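Local coordinates for protein osa (Shigella flexneri, PDB 4O7K), which suppresses the oncogenicity of Agrobacterium tumefaciens, acting as a plasmid fertility inhibition factor of the ParB/Srx superfamily, at residues Leu47-His52 and His149-Phe154; Ser105-Phe110 and Ser143-Ala148. The protein carries 1 engineered substitution. All coordinates share one frame; numbering follows the deposited sequence. Where two conformers were deposited one is given.

Overall arrangement
Both contacts converge on one phosphate ion, probably taken up from the crystallisation liquor: contact 1 offers it H52 and H149, contact 2 offers W145. Their centres lie 11 Å apart, and both segments of contact 2 fall between the two segments of contact 1 in the sequence. Helix 140-148 carries half of contact 2 and runs directly into residues 149-154 of contact 1, where V151 N lies 3.0 Å from L146 O, probably a hydrogen bond. L146 also serves both interiors, its CD2 lying 3.9 Å from L47 CD2 and its CD1 3.8 Å from F154 CG. Nearer the ion, H52 CE1 packs 3.6 Å from W145 CZ2.

Contact 1. Residues Leu47-His52 and His149-Phe154; sequences LPVPNH and HEVAVF. With PO4 (phosphate ion), chain C.
H149 NE2 donates to phosphate O2 at 2.7 Å, and from the other segment H52 NE2 donates to O4 of the same ion at 3.0 Å. Both bonds are nearly straight, that of H149 at 165°, and each oxygen lies at the edge of its imidazole, near the ring plane. Histidine suits this place because its ring offers an N-H at the tip while its carbons pack against the neighbouring ring. The two rings form an offset edge-to-face pair, the edge of H149 toward the face of H52, with planes at 70° and centroids 4.9 Å apart. CG of H52 stands anti to its backbone N (chi1 -173°), which sets CG on the side of H149. H149 ND1 is hydrogen-bonded to W145 O, so both nitrogens of that imidazole have partners.

Behind the histidines the contact turns apolar. V49 CG1 rests on H149 CB, and the branched end of L47 lets a single methyl, CD2, meet both V151 CG1 and, at 3.6 Å, F154 CB. P50 lays its CD against the carbonyl oxygens of H149 and E150, its rigid ring fitting the type II turn from V49 to H52. Two waters join the backbones, one donating to P48 O and accepting from A152 N, the other donating to P50 O and to H149 O at 2.6 Å. E150, with positive phi, is the C-prime residue of a Schellman motif ending helix 140-148, and its carboxylate pairs with K94. The contact thus joins the loop between strands 44-47 and 55-58 to the passage from that helix into strand 153-158, with L146 of the helix touching L47, V151 and F154.

Contact 2. Residues Ser105-Phe110 and Ser143-Ala148; sequences SSAAHF and SMWLLA. With PO4 (phosphate ion), chain C.
F110 and W145 lie almost flat on one another, the phenyl ring over the six-membered ring of the indole with planes at 6° and centroids 4.0 Å apart. In this offset stack F110 CD2 comes within 3.5 Å of W145 CD2, and W145 CE3 lies over the centre of the phenyl ring. F110 CB adds a CH-pi contact over the same indole ring, 3.8 Å from its centroid. Large flat residues suit the place because they bring broad contact across helix axes still 9.8 Å apart. CG of W145 is anti to its backbone N, which sets it on the side of helix 103-112. At the far end of the phenyl ring, L146 CG meets F110 CZ at 4.0 Å, the side chains crossing at about a right angle.

In this region of the plasmid fertility inhibition factor family (ParB/Srx clan), the two helices cross at -73° against strand 55-58, whose M57 touches F110 and L146 and whose A55 touches F110 and W145. H149 stacks on the indole, and H52 meets it edge-to-face.

Toward the phosphate and S106 the contact is sparser: fewer atoms meet, through partly exposed residues. A107 is small enough to let W145 NE1 come within 3.4 Å of A107 CA, as close as any pair in the stack, whereas S106 OG only skirts W145 CB. The indole N-H donates to phosphate O1 at 3.2 Å; its angle of 138° makes this bond bent. A107 CB borders the same oxygen, and another bound phosphate lies about 5 Å from the side chain of S106.

Contact 1. Residues Leu47-His52 and His149-Phe154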
loop_
_atom_site.group_PDB
_atom_site.type_symbol
_atom_site.label_atom_id
_atom_site.label_comp_id
_atom_site.label_asym_id
_atom_site.label_seq_id
_atom_site.Cartn_x
_atom_site.Cartn_y
_atom_site.Cartn_z
ATOM N N LEU A 47 10.855 -5.989 2.239
ATOM C CA LEU A 47 9.512 -6.320 2.719
ATOM C C LEU A 47 9.372 -7.835 2.800
ATOM O O LEU A 47 9.507 -8.523 1.793
ATOM C CB LEU A 47 8.428 -5.724 1.800
ATOM C CG LEU A 47 8.241 -4.205 1.787
ATOM C CD1 LEU A 47 9.339 -3.568 0.962
ATOM C CD2 LEU A 47 6.897 -3.847 1.179
ATOM N N PRO A 48 9.124 -8.359 4.010
ATOM C CA PRO A 48 8.857 -9.794 4.153
ATOM C C PRO A 48 7.579 -10.146 3.405
ATOM O O PRO A 48 6.618 -9.378 3.483
ATOM C CB PRO A 48 8.671 -9.986 5.662
ATOM C CG PRO A 48 9.174 -8.706 6.304
ATOM C CD PRO A 48 8.991 -7.632 5.284
ATOM N N VAL A 49 7.582 -11.265 2.683
ATOM C CA VAL A 49 6.396 -11.747 1.975
ATOM C C VAL A 49 6.155 -13.193 2.365
ATOM O O VAL A 49 6.987 -14.047 2.060
ATOM C CB VAL A 49 6.557 -11.676 0.454
ATOM C CG1 VAL A 49 5.232 -11.977 -0.212
ATOM C CG2 VAL A 49 7.086 -10.319 0.025
ATOM N N PRO A 50 5.029 -13.474 3.045
ATOM C CA PRO A 50 4.753 -14.832 3.544
ATOM C C PRO A 50 4.887 -15.901 2.472
ATOM O O PRO A 50 4.275 -15.762 1.411
ATOM C CB PRO A 50 3.306 -14.744 4.028
ATOM C CG PRO A 50 3.116 -13.299 4.376
ATOM C CD PRO A 50 3.954 -12.526 3.393
ATOM N N ASN A 51 5.698 -16.926 2.748
ATOM C CA ASN A 51 5.877 -18.076 1.855
ATOM C C ASN A 51 6.378 -17.681 0.472
ATOM O O ASN A 51 6.004 -18.278 -0.536
ATOM C CB ASN A 51 4.566 -18.859 1.726
ATOM C CG ASN A 51 3.943 -19.174 3.074
ATOM O OD1 ASN A 51 2.778 -18.856 3.324
ATOM N ND2 ASN A 51 4.723 -19.783 3.957
ATOM N N HIS A 52 7.252 -16.685 0.434
ATOM C CA HIS A 52 7.653 -16.076 -0.823
ATOM C C HIS A 52 9.006 -15.408 -0.618
ATOM O O HIS A 52 9.340 -15.029 0.503
ATOM C CB HIS A 52 6.576 -15.065 -1.268
ATOM C CG HIS A 52 6.786 -14.482 -2.632
ATOM N ND1 HIS A 52 7.662 -13.444 -2.874
ATOM C CD2 HIS A 52 6.193 -14.757 -3.820
ATOM C CE1 HIS A 52 7.626 -13.131 -4.159
ATOM N NE2 HIS A 52 6.741 -13.910 -4.754
ATOM N N HIS A 149 -0.357 -10.798 -1.932
ATOM C CA HIS A 149 0.714 -11.589 -1.306
ATOM C C HIS A 149 0.747 -11.422 0.211
ATOM O O HIS A 149 1.648 -11.929 0.884
ATOM C CB HIS A 149 2.074 -11.217 -1.892
ATOM C CG HIS A 149 2.321 -11.805 -3.244
ATOM N ND1 HIS A 149 1.939 -11.181 -4.409
ATOM C CD2 HIS A 149 2.904 -12.971 -3.614
ATOM C CE1 HIS A 149 2.277 -11.934 -5.441
ATOM N NE2 HIS A 149 2.871 -13.023 -4.985
ATOM N N GLU A 150 -0.252 -10.724 0.743
ATOM C CA GLU A 150 -0.394 -10.566 2.189
ATOM C C GLU A 150 0.815 -9.896 2.840
ATOM O O GLU A 150 1.230 -10.279 3.931
ATOM C CB GLU A 150 -0.625 -11.925 2.856
ATOM C CG GLU A 150 -1.656 -12.804 2.169
ATOM C CD GLU A 150 -3.059 -12.498 2.618
ATOM O OE1 GLU A 150 -3.224 -11.598 3.474
ATOM O OE2 GLU A 150 -4.000 -13.162 2.126
ATOM N N VAL A 151 1.407 -8.919 2.167
ATOM C CA VAL A 151 2.427 -8.108 2.815
ATOM C C VAL A 151 1.736 -7.296 3.914
ATOM O O VAL A 151 0.794 -6.532 3.636
ATOM C CB VAL A 151 3.140 -7.191 1.817
ATOM C CG1 VAL A 151 4.163 -6.332 2.532
ATOM C CG2 VAL A 151 3.783 -8.030 0.724
ATOM N N ALA A 152 2.182 -7.480 5.156
ATOM C CA ALA A 152 1.460 -6.960 6.324
ATOM C C ALA A 152 1.427 -5.435 6.388
ATOM O O ALA A 152 0.383 -4.823 6.667
ATOM C CB ALA A 152 2.078 -7.512 7.601
ATOM N N VAL A 153 2.590 -4.838 6.150
ATOM C CA VAL A 153 2.770 -3.391 6.197
ATOM C C VAL A 153 3.666 -2.992 5.030
ATOM O O VAL A 153 4.639 -3.687 4.709
ATOM C CB VAL A 153 3.395 -2.926 7.550
ATOM C CG1 VAL A 153 3.629 -1.416 7.567
ATOM C CG2 VAL A 153 2.511 -3.329 8.723
ATOM N N PHE A 154 3.325 -1.893 4.364
ATOM C CA PHE A 154 4.182 -1.382 3.318
ATOM C C PHE A 154 4.069 0.138 3.282
ATOM O O PHE A 154 3.076 0.701 3.746
ATOM C CB PHE A 154 3.843 -2.026 1.955
ATOM C CG PHE A 154 2.375 -1.996 1.589
ATOM C CD1 PHE A 154 1.824 -0.886 0.976
ATOM C CD2 PHE A 154 1.571 -3.105 1.807
ATOM C CE1 PHE A 154 0.485 -0.859 0.618
ATOM C CE2 PHE A 154 0.231 -3.095 1.447
ATOM C CZ PHE A 154 -0.316 -1.971 0.853
HETATM P P PO4 C . 4.655 -14.154 -7.816
HETATM O O1 PO4 C . 3.592 -13.154 -8.247
HETATM O O2 PO4 C . 4.253 -14.804 -6.513
HETATM O O3 PO4 C . 4.824 -15.230 -8.862
HETATM O O4 PO4 C . 5.977 -13.446 -7.647
HETATM O O HOH W 1 4.990 -8.541 5.371
HETATM O O HOH W 2 2.428 -14.299 0.161
#

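Contact 2. Residues Ser105-Phe110 and Ser143-Ala148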
loop_
_atom_site.group_PDB
_atom_site.type_symbol
_atom_site.label_atom_id
_atom_site.label_comp_id
_atom_site.label_asym_id
_atom_site.label_seq_id
_atom_site.Cartn_x
_atom_site.Cartn_y
_atom_site.Cartn_z
ATOM N N SER A 105 3.221 -8.099 -15.220
ATOM C CA SER A 105 4.310 -7.140 -15.345
ATOM C C SER A 105 4.781 -6.680 -13.969
ATOM O O SER A 105 5.971 -6.537 -13.729
ATOM C CB SER A 105 3.875 -5.937 -16.182
ATOM O OG SER A 105 4.873 -4.934 -16.172
ATOM N N SER A 106 3.842 -6.447 -13.060
ATOM C CA SER A 106 4.216 -6.071 -11.704
ATOM C C SER A 106 4.965 -7.210 -10.996
ATOM O O SER A 106 6.010 -6.995 -10.362
ATOM C CB SER A 106 2.975 -5.676 -10.905
ATOM O OG SER A 106 3.347 -5.192 -9.627
ATOM N N ALA A 107 4.429 -8.422 -11.102
ATOM C CA ALA A 107 5.042 -9.593 -10.480
ATOM C C ALA A 107 6.478 -9.784 -10.963
ATOM O O ALA A 107 7.378 -10.121 -10.178
ATOM C CB ALA A 107 4.215 -10.829 -10.768
ATOM N N ALA A 108 6.685 -9.553 -12.254
ATOM C CA ALA A 108 8.013 -9.659 -12.856
ATOM C C ALA A 108 8.982 -8.661 -12.240
ATOM O O ALA A 108 10.110 -9.010 -11.913
ATOM C CB ALA A 108 7.935 -9.450 -14.359
ATOM N N HIS A 109 8.550 -7.412 -12.079
ATOM C CA HIS A 109 9.422 -6.402 -11.481
ATOM C C HIS A 109 9.716 -6.766 -10.036
ATOM O O HIS A 109 10.852 -6.653 -9.580
ATOM C CB HIS A 109 8.806 -4.998 -11.556
ATOM C CG HIS A 109 9.783 -3.898 -11.257
ATOM N ND1 HIS A 109 9.428 -2.566 -11.240
ATOM C CD2 HIS A 109 11.107 -3.938 -10.970
ATOM C CE1 HIS A 109 10.489 -1.832 -10.958
ATOM N NE2 HIS A 109 11.521 -2.641 -10.788
ATOM N N PHE A 110 8.695 -7.227 -9.318
ATOM C CA PHE A 110 8.887 -7.625 -7.916
ATOM C C PHE A 110 9.811 -8.837 -7.792
ATOM O O PHE A 110 10.392 -9.090 -6.731
ATOM C CB PHE A 110 7.546 -7.942 -7.238
ATOM C CG PHE A 110 6.895 -6.749 -6.578
ATOM C CD1 PHE A 110 7.415 -6.212 -5.407
ATOM C CD2 PHE A 110 5.749 -6.172 -7.121
ATOM C CE1 PHE A 110 6.810 -5.112 -4.789
ATOM C CE2 PHE A 110 5.143 -5.070 -6.513
ATOM C CZ PHE A 110 5.669 -4.543 -5.349
ATOM N N SER A 143 0.296 -2.235 -5.783
ATOM C CA SER A 143 -0.470 -2.330 -4.533
ATOM C C SER A 143 -1.256 -3.639 -4.472
ATOM O O SER A 143 -1.348 -4.267 -3.410
ATOM C CB SER A 143 -1.442 -1.144 -4.378
ATOM O OG SER A 143 -0.753 0.091 -4.232
ATOM N N MET A 144 -1.829 -4.048 -5.604
ATOM C CA MET A 144 -2.544 -5.323 -5.667
ATOM C C MET A 144 -1.612 -6.498 -5.377
ATOM O O MET A 144 -1.978 -7.446 -4.678
ATOM C CB MET A 144 -3.197 -5.520 -7.039
ATOM C CG MET A 144 -4.303 -4.530 -7.369
ATOM S SD MET A 144 -4.997 -4.938 -8.981
ATOM C CE MET A 144 -5.977 -3.466 -9.335
ATOM N N TRP A 145 -0.411 -6.428 -5.939
ATOM C CA TRP A 145 0.574 -7.490 -5.764
ATOM C C TRP A 145 0.848 -7.664 -4.272
ATOM O O TRP A 145 0.755 -8.772 -3.745
ATOM C CB TRP A 145 1.862 -7.170 -6.538
ATOM C CG TRP A 145 2.863 -8.320 -6.578
ATOM C CD1 TRP A 145 2.991 -9.273 -7.558
ATOM C CD2 TRP A 145 3.860 -8.628 -5.591
ATOM N NE1 TRP A 145 4.006 -10.148 -7.240
ATOM C CE2 TRP A 145 4.555 -9.776 -6.037
ATOM C CE3 TRP A 145 4.230 -8.045 -4.370
ATOM C CZ2 TRP A 145 5.597 -10.347 -5.312
ATOM C CZ3 TRP A 145 5.266 -8.613 -3.653
ATOM C CH2 TRP A 145 5.941 -9.755 -4.128
ATOM N N LEU A 146 1.120 -6.551 -3.586
ATOM C CA LEU A 146 1.443 -6.580 -2.162
ATOM C C LEU A 146 0.276 -7.122 -1.356
ATOM O O LEU A 146 0.453 -7.947 -0.465
ATOM C CB LEU A 146 1.836 -5.180 -1.654
ATOM C CG LEU A 146 3.127 -4.553 -2.205
ATOM C CD1 LEU A 146 3.096 -3.038 -2.045
ATOM C CD2 LEU A 146 4.343 -5.125 -1.497
ATOM N N LEU A 147 -0.921 -6.663 -1.689
ATOM C CA LEU A 147 -2.122 -7.086 -0.974
ATOM C C LEU A 147 -2.413 -8.576 -1.184
ATOM O O LEU A 147 -2.680 -9.315 -0.227
ATOM C CB LEU A 147 -3.309 -6.235 -1.411
ATOM C CG LEU A 147 -3.277 -4.804 -0.880
ATOM C CD1 LEU A 147 -4.504 -4.052 -1.384
ATOM C CD2 LEU A 147 -3.207 -4.804 0.653
ATOM N N ALA A 148 -2.337 -9.015 -2.436
ATOM C CA ALA A 148 -2.611 -10.412 -2.768
ATOM C C ALA A 148 -1.562 -11.324 -2.145
ATOM O O ALA A 148 -1.847 -12.484 -1.843
ATOM C CB ALA A 148 -2.665 -10.610 -4.286
HETATM P P PO4 C . 4.655 -14.154 -7.816
HETATM O O1 PO4 C . 3.592 -13.154 -8.247
HETATM O O2 PO4 C . 4.253 -14.804 -6.513
HETATM O O3 PO4 C . 4.824 -15.230 -8.862
HETATM O O4 PO4 C . 5.977 -13.446 -7.647
#